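Side-chain contacts in RV1873 (Mycobacterium tuberculosis, PDB 2JEK), which is of unknown function but folds as an all-helical, right-handed superhelix belonging to the DUF1810 family: residues Glu26-Gly31 against Glu95-Pro100; Arg46-Ser51 against Val139-Val144; Ala67-Asp72 against Arg77-Thr82; Ser108-Ala113 against Ala124-Tyr129. All blocks are in the same frame, centred on the assembly; numbering follows the deposited sequence.

Contact 1. Residues Glu26-Gly31 against Glu95-Pro100; sequences EELRAG and EIFGPP
Leu28 and Phe97 supply the apolar part of this contact. The Leu28 side chain crosses the phenyl ring at about a right angle, and its CD2 methyl comes obliquely against the ring's far end, 3.7 Å from Phe97 CZ. With chi1 at -66° and CG anti to the carbonyl carbon, the Phe97 ring is carried toward helix 21-29. Val85 touches it from helix 74-87, while Cys81, Leu84 and Trp37 also touch Leu28.

The second kind of contact sets aliphatic groups against a carbonyl. Ile96 straddles the oxygen of Gly31: CG1 lies 3.5 Å from Gly31 O, and CG2 is 3.6 Å from the same Gly31 O. These are van der Waals contacts, and the two segments meet here through packing alone.

Backbone bonds shape the turn that carries this carbonyl. Gly31 N reaches back to Leu28 O at 3.1 Å, and phi of 82° turns the chain out of the helix; Ile96 is in addition tied to Lys33 through the main chain. The positive phi and the bonds into the last turn make this a Schellman motif ending helix 21-29, with Gly31 O left against Ile96, within the right-handed superhelix.

Contact 2. Residues Arg46-Ser51 against Val139-Val144; sequences RGLGSS and VALLAV
Arg46 brings two flat groups to this contact, and they behave differently. Arg46 O lies 4.3 Å from Leu141 CD1, the methyl lying off the plane of the Arg46-Gly47 peptide, whereas the guanidinium leads away from helix 136-143. There NE is hydrogen-bonded to the backbone oxygen of Val55, and NH2 makes a weak bond to that of Arg56, so the planar end serves the neighbouring helix 52-56. No aromatic ring takes part.

The arrangement is loop-on-helix packing at the surface of an all-helical superhelix: the connection between helices 38-41 and 52-56 rests against the C-terminal helix. Leu141 directs its CB toward the loop and has the largest share of the buried surface, yet it stays exposed at the edge of the contact. Leu48 meets it from the loop, the two side chains lying alongside and running in opposite senses. Gly47, with phi of 104°, turns the chain between Arg46 and Leu48, and both of these flanking residues reach Leu141.

Polar support comes from just outside the 139-144 segment, where Arg137 NH1 donates to Leu48 O and so pins the loop to the same helix. Leu48 also touches Ser107 of helix 101-115, and Leu141 touches Leu45. Between the leucines a single methyl does the work: Leu141 CD1 lies 3.8 Å from Leu48 CD2 and 4.1 Å from Leu48 CG.

Contact 3. Residues Ala67-Asp72 against Arg77-Thr82; sequences AYLQHD and RLHECT
Leu78 is the residue on which Leu69 and Tyr68 converge, joining two consecutive helices, 62-70 and 74-87, across the short turn between them within the all-helical superhelix. Its CB points toward the preceding helix, and CG stands opposite the backbone N (chi1 -179°), which presents CD2 to both partners. Leu69 CD2 meets Leu78 CD2 at 4.0 Å, methyl on methyl. Tyr68 arrives at about a right angle to Leu78, its CE2 4.1 Å from Leu78 CD2 and the methyl oblique to the ring; beyond it Phe13 packs edge-to-face on Tyr68.

Leu69 also reaches the His79 ring obliquely, and its backbone joins that histidine through water. The water donates to Leu69 O at 3.0 Å and lies in the plane of the imidazole, at its edge, 2.9 Å from His79 NE2. The other ring nitrogen is held by Asp121, while Phe122 stacks on the ring, so its rotation is fixed from several directions.

Leu78's own carbonyl is doubly gripped within the helix. Thr82 N and Thr82 OG1 approach Leu78 O from opposite faces of its plane, the hydroxyl donating at 2.8 Å with a C=O...donor angle of 147°.

Contact 4. Residues Ser108-Ala113 against Ala124-Tyr129; sequences SMTLFA and ALLAKY. With SO4 (sulfate ion), chain B.
Met109 packs directly against Leu125 and Leu126. Its CB points toward helix 120-129 and lies 3.8 Å from Leu126 CG. Further out, the chain bends (chi2 -61°, chi3 93°), so that the sulfur turns across Leu125 at about a right angle, with Met109 SD 4.0 Å from Leu125 CD1. Leu126 also reaches the next residue along, Thr110, whose side chain it meets at about a right angle, Leu126 CD1 lying 4.1 Å from Thr110 OG1.

The helices position these groups: the local axes come within 10.0 Å, with an angle of 142° between their N-to-C directions, nearer antiparallel than parallel. Thr110 OG1 is bonded elsewhere, to Cys106 O and Asp135 N, so Leu126 meets a hydroxyl already satisfied.

Outermost, Lys128 takes no part in the packing. Its CG sits 3.8 Å above the centre of the Tyr129 ring, and its extended chain takes NZ to Asn86 O and Val88 O. NZ also donates to a sulfate, probably from the crystallisation liquor, with Lys128 NZ 2.9 Å from sulfate O2; Gln89 binds the same ion.

The two faces therefore cohere by dispersion; the buried Thr110 hydroxyl is satisfied outside the segments, and the Lys128 charge away from the interface.

How the contacts relate
From the N terminus, helix 21-29 opens contact 1 and the 46-51 loop opens contact 2 before either closes. Contact 3 opens and shuts next, across one short turn, and so lies within both larger loops. Residues 95-100 then close contact 1; contact 4 follows, in series with contacts 1 and 3, and residues 139-144 close contact 2 around it. Contacts 1 and 2 therefore cross along the chain, on opposite sides of its centre. Contact 4 touches the other three: Phe112 meets Leu69 and Leu78, Tyr129 meets Ile96, and Thr110 meets Val139. Leu28 packing on Cys81 links contacts 1 and 3 through helix 74-87.

Contact 1. Residues Glu26-Gly31 against Glu95-Pro100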
loop_
_atom_site.group_PDB
_atom_site.type_symbol
_atom_site.label_atom_id
_atom_site.label_comp_id
_atom_site.label_asym_id
_atom_site.label_seq_id
_atom_site.Cartn_x
_atom_site.Cartn_y
_atom_site.Cartn_z
ATOM N N GLU A 26 0.877 -14.966 4.254
ATOM C CA GLU A 26 1.030 -16.242 3.561
ATOM C C GLU A 26 0.840 -16.085 2.054
ATOM O O GLU A 26 1.592 -16.659 1.268
ATOM C CB GLU A 26 0.087 -17.310 4.131
ATOM C CG GLU A 26 0.265 -17.590 5.641
ATOM C CD GLU A 26 1.485 -18.443 5.978
ATOM O OE1 GLU A 26 2.275 -18.763 5.067
ATOM O OE2 GLU A 26 1.646 -18.796 7.169
ATOM N N GLU A 27 -0.142 -15.283 1.648
ATOM C CA GLU A 27 -0.411 -15.039 0.233
ATOM C C GLU A 27 0.748 -14.316 -0.440
ATOM O O GLU A 27 1.139 -14.661 -1.562
ATOM C CB GLU A 27 -1.717 -14.249 0.074
ATOM C CG GLU A 27 -2.912 -15.145 0.307
ATOM C CD GLU A 27 -4.206 -14.421 0.498
ATOM O OE1 GLU A 27 -4.354 -13.284 -0.007
ATOM O OE2 GLU A 27 -5.097 -15.025 1.135
ATOM N N LEU A 28 1.299 -13.316 0.241
ATOM C CA LEU A 28 2.425 -12.582 -0.320
ATOM C C LEU A 28 3.711 -13.413 -0.311
ATOM O O LEU A 28 4.481 -13.341 -1.272
ATOM C CB LEU A 28 2.609 -11.242 0.390
ATOM C CG LEU A 28 1.435 -10.263 0.267
ATOM C CD1 LEU A 28 1.780 -8.987 1.036
ATOM C CD2 LEU A 28 1.062 -9.952 -1.195
ATOM N N ARG A 29 3.931 -14.199 0.751
ATOM C CA ARG A 29 5.048 -15.167 0.782
ATOM C C ARG A 29 4.986 -16.127 -0.406
ATOM O O ARG A 29 6.025 -16.490 -0.967
ATOM C CB ARG A 29 5.070 -15.971 2.090
ATOM C CG ARG A 29 5.598 -15.215 3.301
ATOM C CD ARG A 29 5.623 -16.071 4.570
ATOM N NE ARG A 29 6.089 -15.308 5.733
ATOM C CZ ARG A 29 6.100 -15.760 6.986
ATOM N NH1 ARG A 29 5.667 -16.991 7.264
ATOM N NH2 ARG A 29 6.542 -14.981 7.974
ATOM N N ALA A 30 3.773 -16.539 -0.776
ATOM C CA ALA A 30 3.558 -17.485 -1.881
ATOM C C ALA A 30 3.512 -16.810 -3.257
ATOM O O ALA A 30 3.471 -17.484 -4.291
ATOM C CB ALA A 30 2.285 -18.305 -1.643
ATOM N N GLY A 31 3.489 -15.481 -3.278
ATOM C CA GLY A 31 3.490 -14.734 -4.531
ATOM C C GLY A 31 2.159 -14.543 -5.254
ATOM O O GLY A 31 2.131 -14.277 -6.460
ATOM N N GLU A 95 0.398 -10.743 -12.235
ATOM C CA GLU A 95 0.306 -12.144 -11.843
ATOM C C GLU A 95 0.212 -12.306 -10.326
ATOM O O GLU A 95 -0.336 -13.293 -9.837
ATOM C CB GLU A 95 1.486 -12.937 -12.414
ATOM C CG GLU A 95 1.382 -13.104 -13.932
ATOM C CD GLU A 95 2.589 -13.770 -14.565
ATOM O OE1 GLU A 95 3.727 -13.305 -14.357
ATOM O OE2 GLU A 95 2.385 -14.738 -15.323
ATOM N N ILE A 96 0.735 -11.328 -9.584
ATOM C CA ILE A 96 0.692 -11.367 -8.122
ATOM C C ILE A 96 -0.589 -10.689 -7.621
ATOM O O ILE A 96 -1.273 -11.214 -6.728
ATOM C CB ILE A 96 1.935 -10.665 -7.493
ATOM C CG1 ILE A 96 3.237 -11.291 -8.021
ATOM C CG2 ILE A 96 1.875 -10.746 -5.957
ATOM C CD1 ILE A 96 4.492 -10.470 -7.722
ATOM N N PHE A 97 -0.886 -9.529 -8.209
ATOM C CA PHE A 97 -2.058 -8.718 -7.873
ATOM C C PHE A 97 -2.896 -8.549 -9.133
ATOM O O PHE A 97 -2.546 -7.756 -10.007
ATOM C CB PHE A 97 -1.641 -7.320 -7.394
ATOM C CG PHE A 97 -0.902 -7.316 -6.098
ATOM C CD1 PHE A 97 -1.577 -7.189 -4.888
ATOM C CD2 PHE A 97 0.476 -7.429 -6.092
ATOM C CE1 PHE A 97 -0.880 -7.192 -3.690
ATOM C CE2 PHE A 97 1.172 -7.419 -4.908
ATOM C CZ PHE A 97 0.502 -7.304 -3.708
ATOM N N GLY A 98 -4.005 -9.274 -9.226
ATOM C CA GLY A 98 -4.861 -9.135 -10.405
ATOM C C GLY A 98 -5.422 -7.722 -10.486
ATOM O O GLY A 98 -5.699 -7.118 -9.444
ATOM N N PRO A 99 -5.581 -7.164 -11.706
ATOM C CA PRO A 99 -6.261 -5.866 -11.787
ATOM C C PRO A 99 -7.600 -5.923 -11.042
ATOM O O PRO A 99 -8.261 -6.970 -11.063
ATOM C CB PRO A 99 -6.481 -5.676 -13.292
ATOM C CG PRO A 99 -5.369 -6.445 -13.912
ATOM C CD PRO A 99 -5.172 -7.651 -13.038
ATOM N N PRO A 100 -8.003 -4.825 -10.374
ATOM C CA PRO A 100 -7.373 -3.507 -10.361
ATOM C C PRO A 100 -6.357 -3.327 -9.233
ATOM O O PRO A 100 -5.911 -2.203 -8.982
ATOM C CB PRO A 100 -8.574 -2.584 -10.139
ATOM C CG PRO A 100 -9.435 -3.370 -9.191
ATOM C CD PRO A 100 -9.225 -4.836 -9.541
#

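Contact 2. Residues Arg46-Ser51 against Val139-Val144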
loop_
_atom_site.group_PDB
_atom_site.type_symbol
_atom_site.label_atom_id
_atom_site.label_comp_id
_atom_site.label_asym_id
_atom_site.label_seq_id
_atom_site.Cartn_x
_atom_site.Cartn_y
_atom_site.Cartn_z
ATOM N N ARG A 46 -7.216 8.749 -0.189
ATOM C CA ARG A 46 -8.650 8.892 -0.291
ATOM C C ARG A 46 -8.932 9.765 -1.513
ATOM O O ARG A 46 -8.178 10.695 -1.802
ATOM C CB ARG A 46 -9.181 9.552 0.980
ATOM C CG ARG A 46 -10.681 9.789 0.984
ATOM C CD ARG A 46 -11.151 10.184 2.374
ATOM N NE ARG A 46 -11.094 9.064 3.316
ATOM C CZ ARG A 46 -10.766 9.178 4.601
ATOM N NH1 ARG A 46 -10.434 10.364 5.107
ATOM N NH2 ARG A 46 -10.757 8.103 5.381
ATOM N N GLY A 47 -9.986 9.437 -2.249
ATOM C CA GLY A 47 -10.321 10.210 -3.438
ATOM C C GLY A 47 -9.936 9.475 -4.704
ATOM O O GLY A 47 -10.431 9.791 -5.786
ATOM N N LEU A 48 -9.050 8.491 -4.585
ATOM C CA LEU A 48 -8.702 7.657 -5.738
ATOM C C LEU A 48 -9.752 6.597 -6.074
ATOM O O LEU A 48 -9.999 6.324 -7.245
ATOM C CB LEU A 48 -7.334 6.996 -5.551
ATOM C CG LEU A 48 -6.155 7.967 -5.486
ATOM C CD1 LEU A 48 -4.886 7.192 -5.142
ATOM C CD2 LEU A 48 -5.989 8.723 -6.811
ATOM N N GLY A 49 -10.334 5.982 -5.050
ATOM C CA GLY A 49 -11.420 5.021 -5.235
ATOM C C GLY A 49 -12.676 5.624 -4.636
ATOM O O GLY A 49 -12.592 6.471 -3.750
ATOM N N SER A 50 -13.841 5.200 -5.109
ATOM C CA SER A 50 -15.077 5.825 -4.655
ATOM C C SER A 50 -16.000 4.917 -3.847
ATOM O O SER A 50 -16.982 5.400 -3.288
ATOM C CB SER A 50 -15.832 6.459 -5.832
ATOM O OG SER A 50 -16.211 5.484 -6.776
ATOM N N SER A 51 -15.694 3.622 -3.771
ATOM C CA SER A 51 -16.511 2.703 -2.970
ATOM C C SER A 51 -16.392 3.058 -1.485
ATOM O O SER A 51 -15.349 3.565 -1.063
ATOM C CB SER A 51 -16.087 1.254 -3.205
ATOM O OG SER A 51 -14.815 1.013 -2.625
ATOM N N VAL A 139 0.458 11.523 -7.465
ATOM C CA VAL A 139 1.433 12.620 -7.536
ATOM C C VAL A 139 0.710 13.967 -7.640
ATOM O O VAL A 139 1.094 14.936 -6.973
ATOM C CB VAL A 139 2.453 12.430 -8.700
ATOM C CG1 VAL A 139 3.397 13.636 -8.814
ATOM C CG2 VAL A 139 3.257 11.146 -8.515
ATOM N N ALA A 140 -0.351 14.005 -8.438
ATOM C CA ALA A 140 -1.132 15.232 -8.605
ATOM C C ALA A 140 -1.791 15.662 -7.296
ATOM O O ALA A 140 -1.709 16.835 -6.916
ATOM C CB ALA A 140 -2.166 15.072 -9.710
ATOM N N LEU A 141 -2.434 14.720 -6.604
ATOM C CA LEU A 141 -3.105 15.017 -5.335
ATOM C C LEU A 141 -2.136 15.454 -4.242
ATOM O O LEU A 141 -2.532 16.158 -3.309
ATOM C CB LEU A 141 -3.907 13.805 -4.834
ATOM C CG LEU A 141 -5.245 13.444 -5.486
ATOM C CD1 LEU A 141 -5.684 12.056 -5.042
ATOM C CD2 LEU A 141 -6.325 14.476 -5.135
ATOM N N LEU A 142 -0.878 15.022 -4.343
ATOM C CA LEU A 142 0.136 15.358 -3.339
ATOM C C LEU A 142 0.924 16.644 -3.615
ATOM O O LEU A 142 1.688 17.094 -2.761
ATOM C CB LEU A 142 1.125 14.203 -3.150
ATOM C CG LEU A 142 0.591 12.934 -2.488
ATOM C CD1 LEU A 142 1.666 11.881 -2.506
ATOM C CD2 LEU A 142 0.107 13.186 -1.058
ATOM N N ALA A 143 0.739 17.221 -4.798
ATOM C CA ALA A 143 1.536 18.375 -5.228
ATOM C C ALA A 143 1.357 19.551 -4.280
ATOM O O ALA A 143 2.325 20.206 -3.885
ATOM C CB ALA A 143 1.161 18.771 -6.651
ATOM N N VAL A 144 0.105 19.786 -3.903
ATOM C CA VAL A 144 -0.261 20.917 -3.067
ATOM C C VAL A 144 -0.760 20.412 -1.715
ATOM O O VAL A 144 -1.643 19.547 -1.652
ATOM C CB VAL A 144 -1.332 21.803 -3.758
ATOM C CG1 VAL A 144 -1.638 23.025 -2.916
ATOM C CG2 VAL A 144 -0.876 22.233 -5.147
#

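Contact 3. Residues Ala67-Asp72 against Arg77-Thr82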
loop_
_atom_site.group_PDB
_atom_site.type_symbol
_atom_site.label_atom_id
_atom_site.label_comp_id
_atom_site.label_asym_id
_atom_site.label_seq_id
_atom_site.Cartn_x
_atom_site.Cartn_y
_atom_site.Cartn_z
ATOM N N ALA A 67 2.120 9.433 9.625
ATOM C CA ALA A 67 1.685 8.828 10.895
ATOM C C ALA A 67 1.548 7.305 10.785
ATOM O O ALA A 67 1.876 6.562 11.712
ATOM C CB ALA A 67 0.390 9.452 11.358
ATOM N N TYR A 68 1.066 6.847 9.635
ATOM C CA TYR A 68 0.899 5.422 9.378
ATOM C C TYR A 68 2.255 4.711 9.453
ATOM O O TYR A 68 2.408 3.670 10.107
ATOM C CB TYR A 68 0.244 5.257 8.002
ATOM C CG TYR A 68 -0.188 3.848 7.644
ATOM C CD1 TYR A 68 -1.542 3.490 7.652
ATOM C CD2 TYR A 68 0.755 2.881 7.295
ATOM C CE1 TYR A 68 -1.935 2.211 7.314
ATOM C CE2 TYR A 68 0.361 1.592 6.965
ATOM C CZ TYR A 68 -0.981 1.268 6.992
ATOM O OH TYR A 68 -1.418 0.004 6.669
ATOM N N LEU A 69 3.252 5.313 8.807
ATOM C CA LEU A 69 4.602 4.772 8.832
ATOM C C LEU A 69 5.229 4.765 10.221
ATOM O O LEU A 69 6.008 3.871 10.537
ATOM C CB LEU A 69 5.498 5.533 7.864
ATOM C CG LEU A 69 5.196 5.312 6.379
ATOM C CD1 LEU A 69 6.083 6.238 5.584
ATOM C CD2 LEU A 69 5.451 3.873 5.980
ATOM N N GLN A 70 4.904 5.769 11.027
ATOM C CA GLN A 70 5.444 5.863 12.390
ATOM C C GLN A 70 4.823 4.829 13.319
ATOM O O GLN A 70 5.420 4.462 14.339
ATOM C CB GLN A 70 5.174 7.241 12.983
ATOM C CG GLN A 70 5.995 8.369 12.400
ATOM C CD GLN A 70 5.576 9.717 12.962
ATOM O OE1 GLN A 70 4.384 10.053 12.996
ATOM N NE2 GLN A 70 6.554 10.497 13.407
ATOM N N HIS A 71 3.617 4.376 12.983
ATOM C CA HIS A 71 2.881 3.442 13.835
ATOM C C HIS A 71 3.674 2.148 13.949
ATOM O O HIS A 71 4.066 1.564 12.939
ATOM C CB HIS A 71 1.494 3.179 13.243
ATOM C CG HIS A 71 0.568 2.452 14.166
ATOM N ND1 HIS A 71 0.678 1.103 14.416
ATOM C CD2 HIS A 71 -0.491 2.886 14.889
ATOM C CE1 HIS A 71 -0.267 0.737 15.266
ATOM N NE2 HIS A 71 -0.991 1.800 15.568
ATOM N N ASP A 72 3.932 1.696 15.180
ATOM C CA ASP A 72 4.883 0.599 15.388
ATOM C C ASP A 72 4.344 -0.793 15.006
ATOM O O ASP A 72 5.077 -1.793 15.037
ATOM C CB ASP A 72 5.410 0.609 16.831
ATOM C CG ASP A 72 6.699 -0.195 16.998
ATOM O OD1 ASP A 72 7.547 -0.193 16.079
ATOM O OD2 ASP A 72 6.857 -0.849 18.054
ATOM N N ARG A 77 4.552 -3.480 9.315
ATOM C CA ARG A 77 3.768 -4.393 8.478
ATOM C C ARG A 77 3.807 -3.973 7.005
ATOM O O ARG A 77 3.910 -4.818 6.118
ATOM C CB ARG A 77 2.323 -4.496 8.970
ATOM C CG ARG A 77 2.157 -5.411 10.153
ATOM C CD ARG A 77 0.699 -5.555 10.501
ATOM N NE ARG A 77 0.542 -6.487 11.608
ATOM C CZ ARG A 77 -0.623 -6.816 12.147
ATOM N NH1 ARG A 77 -1.749 -6.280 11.698
ATOM N NH2 ARG A 77 -0.653 -7.689 13.141
ATOM N N LEU A 78 3.716 -2.672 6.741
ATOM C CA LEU A 78 3.762 -2.192 5.362
ATOM C C LEU A 78 5.109 -2.489 4.712
ATOM O O LEU A 78 5.176 -2.881 3.544
ATOM C CB LEU A 78 3.414 -0.701 5.291
ATOM C CG LEU A 78 3.402 -0.097 3.885
ATOM C CD1 LEU A 78 2.354 -0.771 2.998
ATOM C CD2 LEU A 78 3.144 1.391 3.918
ATOM N N HIS A 79 6.187 -2.332 5.478
ATOM C CA HIS A 79 7.499 -2.688 4.956
ATOM C C HIS A 79 7.606 -4.202 4.759
ATOM O O HIS A 79 8.193 -4.674 3.774
ATOM C CB HIS A 79 8.609 -2.200 5.880
ATOM C CG HIS A 79 8.791 -0.714 5.873
ATOM N ND1 HIS A 79 9.399 -0.048 4.832
ATOM C CD2 HIS A 79 8.489 0.226 6.796
ATOM C CE1 HIS A 79 9.452 1.243 5.108
ATOM N NE2 HIS A 79 8.905 1.436 6.294
ATOM N N GLU A 80 7.042 -4.972 5.693
ATOM C CA GLU A 80 7.024 -6.426 5.531
ATOM C C GLU A 80 6.328 -6.828 4.237
ATOM O O GLU A 80 6.850 -7.627 3.456
ATOM C CB GLU A 80 6.342 -7.106 6.726
ATOM C CG GLU A 80 5.933 -8.559 6.461
ATOM C CD GLU A 80 5.457 -9.275 7.709
ATOM O OE1 GLU A 80 4.689 -8.669 8.492
ATOM O OE2 GLU A 80 5.836 -10.453 7.890
ATOM N N CYS A 81 5.157 -6.244 3.993
ATOM C CA CYS A 81 4.350 -6.629 2.840
ATOM C C CYS A 81 5.012 -6.184 1.556
ATOM O O CYS A 81 5.003 -6.910 0.577
ATOM C CB CYS A 81 2.948 -6.044 2.973
ATOM S SG CYS A 81 1.954 -6.844 4.256
ATOM N N THR A 82 5.583 -4.986 1.559
ATOM C CA THR A 82 6.325 -4.490 0.398
ATOM C C THR A 82 7.522 -5.398 0.098
ATOM O O THR A 82 7.745 -5.770 -1.058
ATOM C CB THR A 82 6.786 -3.046 0.658
ATOM O OG1 THR A 82 5.629 -2.232 0.883
ATOM C CG2 THR A 82 7.589 -2.473 -0.518
HETATM O O HOH W 1 8.155 2.876 8.693
#

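Contact 4. Residues Ser108-Ala113 against Ala124-Tyr129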
loop_
_atom_site.group_PDB
_atom_site.type_symbol
_atom_site.label_atom_id
_atom_site.label_comp_id
_atom_site.label_asym_id
_atom_site.label_seq_id
_atom_site.Cartn_x
_atom_site.Cartn_y
_atom_site.Cartn_z
ATOM N N SER A 108 -0.380 3.019 -3.757
ATOM C CA SER A 108 0.117 2.894 -2.390
ATOM C C SER A 108 1.622 3.173 -2.326
ATOM O O SER A 108 2.092 3.954 -1.497
ATOM C CB SER A 108 -0.201 1.502 -1.838
ATOM O OG SER A 108 0.198 1.392 -0.477
ATOM N N MET A 109 2.391 2.544 -3.199
ATOM C CA MET A 109 3.843 2.752 -3.194
ATOM C C MET A 109 4.204 4.205 -3.517
ATOM O O MET A 109 5.133 4.762 -2.933
ATOM C CB MET A 109 4.533 1.797 -4.176
ATOM C CG MET A 109 4.374 0.301 -3.846
ATOM S SD MET A 109 5.072 -0.155 -2.237
ATOM C CE MET A 109 3.655 -0.021 -1.137
ATOM N N THR A 110 3.461 4.815 -4.432
ATOM C CA THR A 110 3.704 6.208 -4.827
ATOM C C THR A 110 3.496 7.115 -3.615
ATOM O O THR A 110 4.332 7.974 -3.321
ATOM C CB THR A 110 2.781 6.623 -5.982
ATOM O OG1 THR A 110 3.076 5.805 -7.120
ATOM C CG2 THR A 110 2.981 8.089 -6.355
ATOM N N LEU A 111 2.392 6.907 -2.905
ATOM C CA LEU A 111 2.092 7.685 -1.704
ATOM C C LEU A 111 3.178 7.538 -0.640
ATOM O O LEU A 111 3.718 8.539 -0.148
ATOM C CB LEU A 111 0.745 7.239 -1.132
ATOM C CG LEU A 111 0.376 7.784 0.257
ATOM C CD1 LEU A 111 0.300 9.303 0.258
ATOM C CD2 LEU A 111 -0.933 7.173 0.741
ATOM N N PHE A 112 3.506 6.303 -0.278
ATOM C CA PHE A 112 4.436 6.098 0.828
ATOM C C PHE A 112 5.867 6.470 0.447
ATOM O O PHE A 112 6.626 6.951 1.287
ATOM C CB PHE A 112 4.268 4.701 1.428
ATOM C CG PHE A 112 3.010 4.578 2.227
ATOM C CD1 PHE A 112 2.954 5.114 3.515
ATOM C CD2 PHE A 112 1.862 3.985 1.696
ATOM C CE1 PHE A 112 1.786 5.047 4.271
ATOM C CE2 PHE A 112 0.688 3.925 2.444
ATOM C CZ PHE A 112 0.645 4.447 3.734
ATOM N N ALA A 113 6.211 6.341 -0.829
ATOM C CA ALA A 113 7.502 6.840 -1.298
ATOM C C ALA A 113 7.638 8.355 -1.152
ATOM O O ALA A 113 8.750 8.856 -0.947
ATOM C CB ALA A 113 7.753 6.412 -2.736
ATOM N N ALA A 124 11.914 0.662 -4.729
ATOM C CA ALA A 124 12.387 -0.587 -5.332
ATOM C C ALA A 124 11.241 -1.356 -5.985
ATOM O O ALA A 124 11.407 -1.934 -7.068
ATOM C CB ALA A 124 13.095 -1.462 -4.309
ATOM N N LEU A 125 10.074 -1.361 -5.338
ATOM C CA LEU A 125 8.920 -2.076 -5.894
ATOM C C LEU A 125 8.494 -1.394 -7.201
ATOM O O LEU A 125 8.264 -2.063 -8.219
ATOM C CB LEU A 125 7.771 -2.163 -4.879
ATOM C CG LEU A 125 6.716 -3.247 -5.152
ATOM C CD1 LEU A 125 6.036 -3.631 -3.851
ATOM C CD2 LEU A 125 5.674 -2.786 -6.177
ATOM N N LEU A 126 8.410 -0.066 -7.186
ATOM C CA LEU A 126 8.069 0.678 -8.406
ATOM C C LEU A 126 9.081 0.439 -9.525
ATOM O O LEU A 126 8.712 0.292 -10.701
ATOM C CB LEU A 126 7.923 2.175 -8.112
ATOM C CG LEU A 126 6.724 2.551 -7.225
ATOM C CD1 LEU A 126 6.771 4.008 -6.782
ATOM C CD2 LEU A 126 5.379 2.258 -7.907
ATOM N N ALA A 127 10.362 0.373 -9.156
ATOM C CA ALA A 127 11.428 0.148 -10.137
ATOM C C ALA A 127 11.322 -1.248 -10.744
ATOM O O ALA A 127 11.476 -1.425 -11.956
ATOM C CB ALA A 127 12.796 0.351 -9.487
ATOM N N LYS A 128 11.053 -2.243 -9.906
ATOM C CA LYS A 128 11.049 -3.633 -10.357
ATOM C C LYS A 128 9.822 -3.958 -11.198
ATOM O O LYS A 128 9.906 -4.674 -12.211
ATOM C CB LYS A 128 11.117 -4.591 -9.158
ATOM C CG LYS A 128 11.063 -6.062 -9.566
ATOM C CD LYS A 128 11.436 -6.972 -8.422
ATOM C CE LYS A 128 11.208 -8.436 -8.779
ATOM N NZ LYS A 128 11.690 -9.350 -7.710
ATOM N N TYR A 129 8.678 -3.433 -10.775
ATOM C CA TYR A 129 7.397 -3.889 -11.306
ATOM C C TYR A 129 6.633 -2.891 -12.170
ATOM O O TYR A 129 5.713 -3.299 -12.896
ATOM C CB TYR A 129 6.492 -4.306 -10.156
ATOM C CG TYR A 129 6.914 -5.564 -9.476
ATOM C CD1 TYR A 129 6.737 -6.805 -10.098
ATOM C CD2 TYR A 129 7.444 -5.532 -8.184
ATOM C CE1 TYR A 129 7.102 -7.972 -9.468
ATOM C CE2 TYR A 129 7.816 -6.704 -7.535
ATOM C CZ TYR A 129 7.643 -7.926 -8.183
ATOM O OH TYR A 129 7.993 -9.076 -7.536
HETATM S S SO4 B . 15.258 -9.119 -7.386
HETATM O O1 SO4 B . 16.528 -9.815 -7.584
HETATM O O2 SO4 B . 14.426 -9.249 -8.580
HETATM O O3 SO4 B . 15.496 -7.715 -7.070
HETATM O O4 SO4 B . 14.562 -9.770 -6.273
#